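Side-chain contacts in sulfide-quinone reductase (Aquifex aeolicus, PDB 3HYW), which oxidises hydrogen sulfide to polysulfur at paired active-site cysteines and hands the electrons by way of FAD to a quinone: residues Ile15-Ala18 and Tyr19-Asn23; Ala63-Leu66 and Pro67-Ile71; Tyr388-Trp391 and Lys392-Gly396. All coordinates share one frame; numbering follows the deposited sequence.

Interaction 1 comes first along the chain, in the helix 12-24 of the first beta-alpha-beta unit; interaction 2 follows in the loop between strands 59-61 and 71-74, and interaction 3 lies far on, at the C-terminal end of helix 376-395. Each is local, closing no more than a helical turn or a tight turn of loop, so the three stand in series and neither nest nor cross. In space they meet round Tyr19. Its hydroxyl bonds to Val393 O of interaction 3, its ring packs on Leu66 and Phe69 of interaction 2, and Phe69 in turn touches Gly396. Arg22 joins the helix to the 67-71 turn through the carbonyls of Phe69 and Asn70.

Interaction 1 of 3, residues Ile15-Ala18 and Tyr19-Asn23; sequences IATA and YNLRN
Tyr19 N donates to Ile15 O at 2.9 Å in a nearly straight bond, the N-H...O angle being 168°. The next three amides, of Asn20, Leu21 and Arg22, repeat the i to i+4 step back to Ala16, Thr17 and Ala18. On the side of the helix where Ile15 and Tyr19 run alongside each other, the gamma methyl of the isoleucine sits over the middle of the phenol ring: CG2 is 3.7 Å from the Tyr19 ring centroid and only 12° off the ring normal. Ile15 turns CG2 anti to its own backbone N, which carries that methyl forward along the helix to the tyrosine. The Tyr19 hydroxyl goes on to Val393 O. A leucine in place of Tyr19 would probably leave Ile15 CG2 without its flat aromatic seat and Val393 O without its hydroxyl partner. On another side Leu21 lies beside Thr17, with CD1 4.2 Å from Thr17 CG2, while Thr17 OG1 bonds to Gly13 O. This is the helix of the Rossmann-type unit that binds FAD: Ile15, Ala18 and Leu21 pack on strand 29-33, Ala18 and Tyr19 reach Ile71 of strand 71-74, and Ala16, Thr17 and Asn20 lie against helix 314-332.

Interaction 2 of 3, residues Ala63-Leu66 and Pro67-Ile71; sequences APLL and PKFNI
Leu66 O takes two backbone donors at once, Phe69 N at 3.0 Å and Ile71 N also at 3.0 Å, and they come in from opposite faces of its carbonyl plane. This doubly held oxygen is the tight heart of the turn. Beside it the Leu66 and Ile71 side chains close up, CB to CB at 4.0 Å, and both residues are buried, Leu66 against Phe73 and Ile71 against Ala18. Leu65 adds a second apolar touch: its CG lies anti to the backbone N (chi1 178°), which swings the branch round until CD1 meets Phe69 CE2 at 3.7 Å. The chain enters through a short 3-10 turn, with Lys68 N bonded to Leu65 O. It leaves through a Schellman motif: the bond from Ile71 N to Leu66 O encloses the one from Asn70 N to Pro67 O, and Asn70 takes the positive phi of 52° that such an ending needs. From there the chain passes into strand 71-74, an outer strand of the parallel sheet. On the solvent side Pro67, which has no N-H to offer, still brings its ring carbon CD close, to 3.1 Å from Ala63 O, but the extended Lys68 chain is slacker and only trails past Pro64, CE lying 3.8 Å from Pro64 O.

Interaction 3 of 3, residues Tyr388-Trp391 and Lys392-Gly396; sequences YFLW and KVRNG. With SO4 (sulfate ion), chain M.
Lys392 lays its aliphatic chain across the Tyr388 ring, with CG 4.2 Å from the Tyr388 ring centroid and 20° off its normal. The tyrosine has its CG anti to the backbone N (chi1 173°), which throws the ring forward along the helix to meet the lysine one turn on. Further out the lysine bends at chi3, and CE drops between two aromatic rings, 3.6 Å from Tyr388 CE2 and 3.7 Å from Phe389 CD2. The Phe389 and Lys392 side chains cross at about a right angle. Lys392 NZ bonds to Ile398 O and forms a salt bridge with Glu403, whose OE1 also bonds to Tyr388 OH, so the amine and the phenol share one carboxylate oxygen. Glu403 lines the decylubiquinone pocket, and the Tyr388 side chain itself lies close to that quinone. Phe389 also meets Val393, CE1 to CG2 at 3.8 Å.

These pairs ride on the last turns of helix 376-395, which ends in a Schellman motif with Gly396 at positive phi. On the exposed flank Asn395 folds back over Trp391: CB stands 3.9 Å from the centroid of the indole six-membered ring, and the amide stacks on the indole with the two planes 16° apart. Arg394 also reaches back a turn, laying one guanidinium face over Leu390 O. Its edge grips a sulfate, probably from the crystallisation liquor. Sulfate O2 lies in the guanidinium plane and receives both Arg394 NE at 2.6 Å and Arg394 NH2 at 2.8 Å, while NE makes a weaker bond to sulfate O1. The same sulfate O2 lies 3.2 Å from Trp391 CD1.

Interaction 1 of 3, residues Ile15-Ala18 and Tyr19-Asn23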
# COMPACT_ATOMS: atom_id res chain seq x y z
N ILE A 15 -41.21 -6.92 -2.71
CA ILE A 15 -41.91 -5.85 -2.00
C ILE A 15 -41.74 -4.50 -2.70
O ILE A 15 -42.72 -3.79 -2.89
CB ILE A 15 -41.48 -5.78 -0.49
CG1 ILE A 15 -41.84 -7.07 0.26
CG2 ILE A 15 -42.08 -4.53 0.20
CD1 ILE A 15 -43.34 -7.30 0.51
N ALA A 16 -40.51 -4.15 -3.08
CA ALA A 16 -40.26 -2.87 -3.75
C ALA A 16 -41.03 -2.74 -5.06
O ALA A 16 -41.62 -1.70 -5.33
CB ALA A 16 -38.76 -2.65 -3.99
N THR A 17 -41.04 -3.80 -5.86
CA THR A 17 -41.78 -3.79 -7.12
C THR A 17 -43.30 -3.71 -6.90
O THR A 17 -43.96 -2.89 -7.51
CB THR A 17 -41.41 -5.00 -8.03
OG1 THR A 17 -39.99 -5.19 -8.02
CG2 THR A 17 -41.87 -4.75 -9.47
N ALA A 18 -43.83 -4.55 -6.01
CA ALA A 18 -45.26 -4.51 -5.67
C ALA A 18 -45.72 -3.15 -5.15
O ALA A 18 -46.76 -2.64 -5.59
CB ALA A 18 -45.61 -5.61 -4.67
N TYR A 19 -44.96 -2.56 -4.22
CA TYR A 19 -45.31 -1.24 -3.68
C TYR A 19 -45.18 -0.15 -4.74
O TYR A 19 -46.03 0.74 -4.82
CB TYR A 19 -44.45 -0.88 -2.46
CG TYR A 19 -44.76 -1.63 -1.16
CD1 TYR A 19 -45.53 -2.79 -1.15
CD2 TYR A 19 -44.22 -1.19 0.05
CE1 TYR A 19 -45.79 -3.47 0.05
CE2 TYR A 19 -44.46 -1.87 1.23
CZ TYR A 19 -45.24 -3.00 1.23
OH TYR A 19 -45.47 -3.66 2.41
N ASN A 20 -44.14 -0.23 -5.57
CA ASN A 20 -43.94 0.76 -6.64
C ASN A 20 -45.12 0.73 -7.62
O ASN A 20 -45.66 1.77 -7.98
CB ASN A 20 -42.64 0.54 -7.41
CG ASN A 20 -41.41 1.05 -6.68
OD1 ASN A 20 -41.43 2.11 -6.05
ND2 ASN A 20 -40.32 0.31 -6.79
N LEU A 21 -45.51 -0.48 -8.02
CA LEU A 21 -46.68 -0.68 -8.87
C LEU A 21 -47.98 -0.17 -8.25
O LEU A 21 -48.79 0.47 -8.93
CB LEU A 21 -46.82 -2.16 -9.23
CG LEU A 21 -45.88 -2.72 -10.30
CD1 LEU A 21 -45.94 -4.23 -10.29
CD2 LEU A 21 -46.23 -2.16 -11.69
N ARG A 22 -48.17 -0.46 -6.96
CA ARG A 22 -49.38 -0.04 -6.26
C ARG A 22 -49.53 1.48 -6.19
O ARG A 22 -50.62 2.02 -6.38
CB ARG A 22 -49.46 -0.68 -4.86
CG ARG A 22 -50.58 -0.15 -3.95
CD ARG A 22 -52.00 -0.26 -4.57
NE ARG A 22 -52.46 -1.64 -4.72
CZ ARG A 22 -52.85 -2.21 -5.87
NH1 ARG A 22 -52.84 -1.53 -7.01
NH2 ARG A 22 -53.26 -3.47 -5.87
N ASN A 23 -48.41 2.16 -5.94
CA ASN A 23 -48.41 3.61 -5.80
C ASN A 23 -48.56 4.31 -7.15
O ASN A 23 -49.14 5.40 -7.24
CB ASN A 23 -47.15 4.07 -5.04
CG ASN A 23 -47.21 3.74 -3.54
OD1 ASN A 23 -46.35 3.04 -3.00
ND2 ASN A 23 -48.24 4.24 -2.87

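Interaction 2 of 3, residues Ala63-Leu66 and Pro67-Ile71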
# COMPACT_ATOMS: atom_id res chain seq x y z
N ALA A 63 -48.94 -11.33 5.76
CA ALA A 63 -50.37 -11.64 5.62
C ALA A 63 -51.29 -10.56 6.19
O ALA A 63 -52.27 -10.20 5.54
CB ALA A 63 -50.70 -13.01 6.22
N PRO A 64 -51.00 -10.04 7.40
CA PRO A 64 -51.89 -8.97 7.86
C PRO A 64 -51.56 -7.59 7.28
O PRO A 64 -52.35 -6.66 7.41
CB PRO A 64 -51.71 -8.97 9.38
CG PRO A 64 -50.36 -9.56 9.61
CD PRO A 64 -49.97 -10.37 8.40
N LEU A 65 -50.40 -7.47 6.65
CA LEU A 65 -49.91 -6.20 6.16
C LEU A 65 -50.33 -5.88 4.72
O LEU A 65 -50.88 -4.82 4.45
CB LEU A 65 -48.38 -6.14 6.28
CG LEU A 65 -47.70 -4.87 5.77
CD1 LEU A 65 -48.01 -3.69 6.69
CD2 LEU A 65 -46.23 -5.10 5.65
N LEU A 66 -50.07 -6.81 3.80
CA LEU A 66 -50.25 -6.54 2.36
C LEU A 66 -51.68 -6.18 1.89
O LEU A 66 -51.81 -5.34 0.99
CB LEU A 66 -49.60 -7.64 1.50
CG LEU A 66 -48.10 -7.86 1.74
CD1 LEU A 66 -47.55 -8.95 0.84
CD2 LEU A 66 -47.31 -6.57 1.55
N PRO A 67 -52.74 -6.79 2.48
CA PRO A 67 -54.12 -6.37 2.17
C PRO A 67 -54.42 -4.89 2.43
O PRO A 67 -55.24 -4.30 1.73
CB PRO A 67 -54.97 -7.25 3.10
CG PRO A 67 -54.12 -8.44 3.34
CD PRO A 67 -52.72 -7.92 3.42
N LYS A 68 -53.74 -4.30 3.41
CA LYS A 68 -53.87 -2.86 3.70
C LYS A 68 -53.45 -2.00 2.51
O LYS A 68 -53.85 -0.84 2.40
CB LYS A 68 -53.05 -2.50 4.94
CG LYS A 68 -53.57 -3.15 6.22
CD LYS A 68 -52.75 -2.76 7.43
CE LYS A 68 -53.43 -3.25 8.70
NZ LYS A 68 -52.76 -2.74 9.93
N PHE A 69 -52.64 -2.58 1.62
CA PHE A 69 -52.18 -1.90 0.42
C PHE A 69 -52.81 -2.49 -0.83
O PHE A 69 -52.30 -2.33 -1.94
CB PHE A 69 -50.64 -1.93 0.35
CG PHE A 69 -49.98 -1.49 1.63
CD1 PHE A 69 -50.34 -0.27 2.23
CD2 PHE A 69 -49.02 -2.28 2.25
CE1 PHE A 69 -49.74 0.15 3.43
CE2 PHE A 69 -48.42 -1.87 3.44
CZ PHE A 69 -48.78 -0.66 4.03
N ASN A 70 -53.95 -3.16 -0.64
CA ASN A 70 -54.68 -3.87 -1.71
C ASN A 70 -53.80 -4.84 -2.51
O ASN A 70 -53.90 -4.94 -3.73
CB ASN A 70 -55.43 -2.88 -2.61
CG ASN A 70 -56.46 -2.05 -1.85
OD1 ASN A 70 -56.70 -0.88 -2.17
ND2 ASN A 70 -57.06 -2.65 -0.83
N ILE A 71 -52.92 -5.55 -1.80
CA ILE A 71 -52.06 -6.56 -2.41
C ILE A 71 -52.46 -7.92 -1.84
O ILE A 71 -52.52 -8.11 -0.63
CB ILE A 71 -50.55 -6.26 -2.17
CG1 ILE A 71 -50.14 -4.98 -2.92
CG2 ILE A 71 -49.66 -7.45 -2.61
CD1 ILE A 71 -48.84 -4.35 -2.43

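Interaction 3 of 3, residues Tyr388-Trp391 and Lys392-Gly396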
# COMPACT_ATOMS: atom_id res chain seq x y z
N TYR A 388 -35.35 2.66 9.17
CA TYR A 388 -36.02 3.35 8.06
C TYR A 388 -36.60 2.39 7.01
O TYR A 388 -37.74 2.56 6.60
CB TYR A 388 -35.07 4.36 7.40
CG TYR A 388 -35.59 5.01 6.12
CD1 TYR A 388 -36.73 5.82 6.14
CD2 TYR A 388 -34.94 4.81 4.90
CE1 TYR A 388 -37.21 6.41 4.97
CE2 TYR A 388 -35.42 5.41 3.72
CZ TYR A 388 -36.55 6.21 3.77
OH TYR A 388 -37.04 6.80 2.62
N PHE A 389 -35.83 1.39 6.58
CA PHE A 389 -36.33 0.46 5.59
C PHE A 389 -37.50 -0.38 6.11
O PHE A 389 -38.49 -0.56 5.40
CB PHE A 389 -35.24 -0.46 5.02
CG PHE A 389 -35.60 -1.07 3.69
CD1 PHE A 389 -36.24 -2.31 3.62
CD2 PHE A 389 -35.35 -0.38 2.51
CE1 PHE A 389 -36.60 -2.86 2.39
CE2 PHE A 389 -35.71 -0.92 1.28
CZ PHE A 389 -36.34 -2.16 1.22
N LEU A 390 -37.39 -0.89 7.33
CA LEU A 390 -38.48 -1.66 7.94
C LEU A 390 -39.74 -0.83 8.06
O LEU A 390 -40.85 -1.34 7.83
CB LEU A 390 -38.09 -2.20 9.32
CG LEU A 390 -37.50 -3.61 9.54
CD1 LEU A 390 -37.77 -4.61 8.42
CD2 LEU A 390 -36.03 -3.58 9.93
N TRP A 391 -39.58 0.44 8.41
CA TRP A 391 -40.71 1.36 8.43
C TRP A 391 -41.39 1.42 7.05
O TRP A 391 -42.62 1.36 6.95
CB TRP A 391 -40.27 2.76 8.88
CG TRP A 391 -41.41 3.71 8.95
CD1 TRP A 391 -42.25 3.92 10.01
CD2 TRP A 391 -41.88 4.55 7.90
NE1 TRP A 391 -43.21 4.85 9.68
CE2 TRP A 391 -43.00 5.25 8.39
CE3 TRP A 391 -41.46 4.79 6.58
CZ2 TRP A 391 -43.70 6.18 7.61
CZ3 TRP A 391 -42.16 5.71 5.82
CH2 TRP A 391 -43.26 6.39 6.33
N LYS A 392 -40.58 1.55 6.00
CA LYS A 392 -41.08 1.63 4.62
C LYS A 392 -41.88 0.40 4.21
O LYS A 392 -42.91 0.52 3.55
CB LYS A 392 -39.92 1.85 3.64
CG LYS A 392 -39.36 3.25 3.64
CD LYS A 392 -38.59 3.54 2.37
CE LYS A 392 -37.30 2.75 2.30
NZ LYS A 392 -36.70 2.91 0.96
N VAL A 393 -41.40 -0.78 4.60
CA VAL A 393 -42.14 -2.03 4.39
C VAL A 393 -43.51 -1.97 5.07
O VAL A 393 -44.53 -2.31 4.46
CB VAL A 393 -41.32 -3.28 4.87
CG1 VAL A 393 -42.13 -4.57 4.73
CG2 VAL A 393 -40.01 -3.39 4.09
N ARG A 394 -43.52 -1.50 6.31
CA ARG A 394 -44.74 -1.43 7.10
C ARG A 394 -45.71 -0.33 6.67
O ARG A 394 -46.89 -0.37 7.00
CB ARG A 394 -44.40 -1.29 8.59
CG ARG A 394 -43.74 -2.53 9.18
CD ARG A 394 -43.74 -2.49 10.71
NE ARG A 394 -42.98 -1.35 11.20
CZ ARG A 394 -41.71 -1.38 11.58
NH1 ARG A 394 -41.03 -2.52 11.57
NH2 ARG A 394 -41.12 -0.27 12.00
N ASN A 395 -45.21 0.64 5.91
CA ASN A 395 -46.02 1.79 5.55
C ASN A 395 -46.36 1.94 4.07
O ASN A 395 -46.99 2.92 3.67
CB ASN A 395 -45.45 3.07 6.18
CG ASN A 395 -45.61 3.08 7.69
OD1 ASN A 395 -44.83 2.46 8.42
ND2 ASN A 395 -46.64 3.76 8.17
N GLY A 396 -45.94 0.97 3.25
CA GLY A 396 -46.46 0.82 1.90
C GLY A 396 -45.81 1.66 0.82
O GLY A 396 -46.37 1.81 -0.26
S SO4 M . -44.64 1.42 12.09
O1 SO4 M . -45.35 0.16 12.18
O2 SO4 M . -43.37 1.22 11.41
O3 SO4 M . -45.44 2.39 11.35
O4 SO4 M . -44.36 1.92 13.43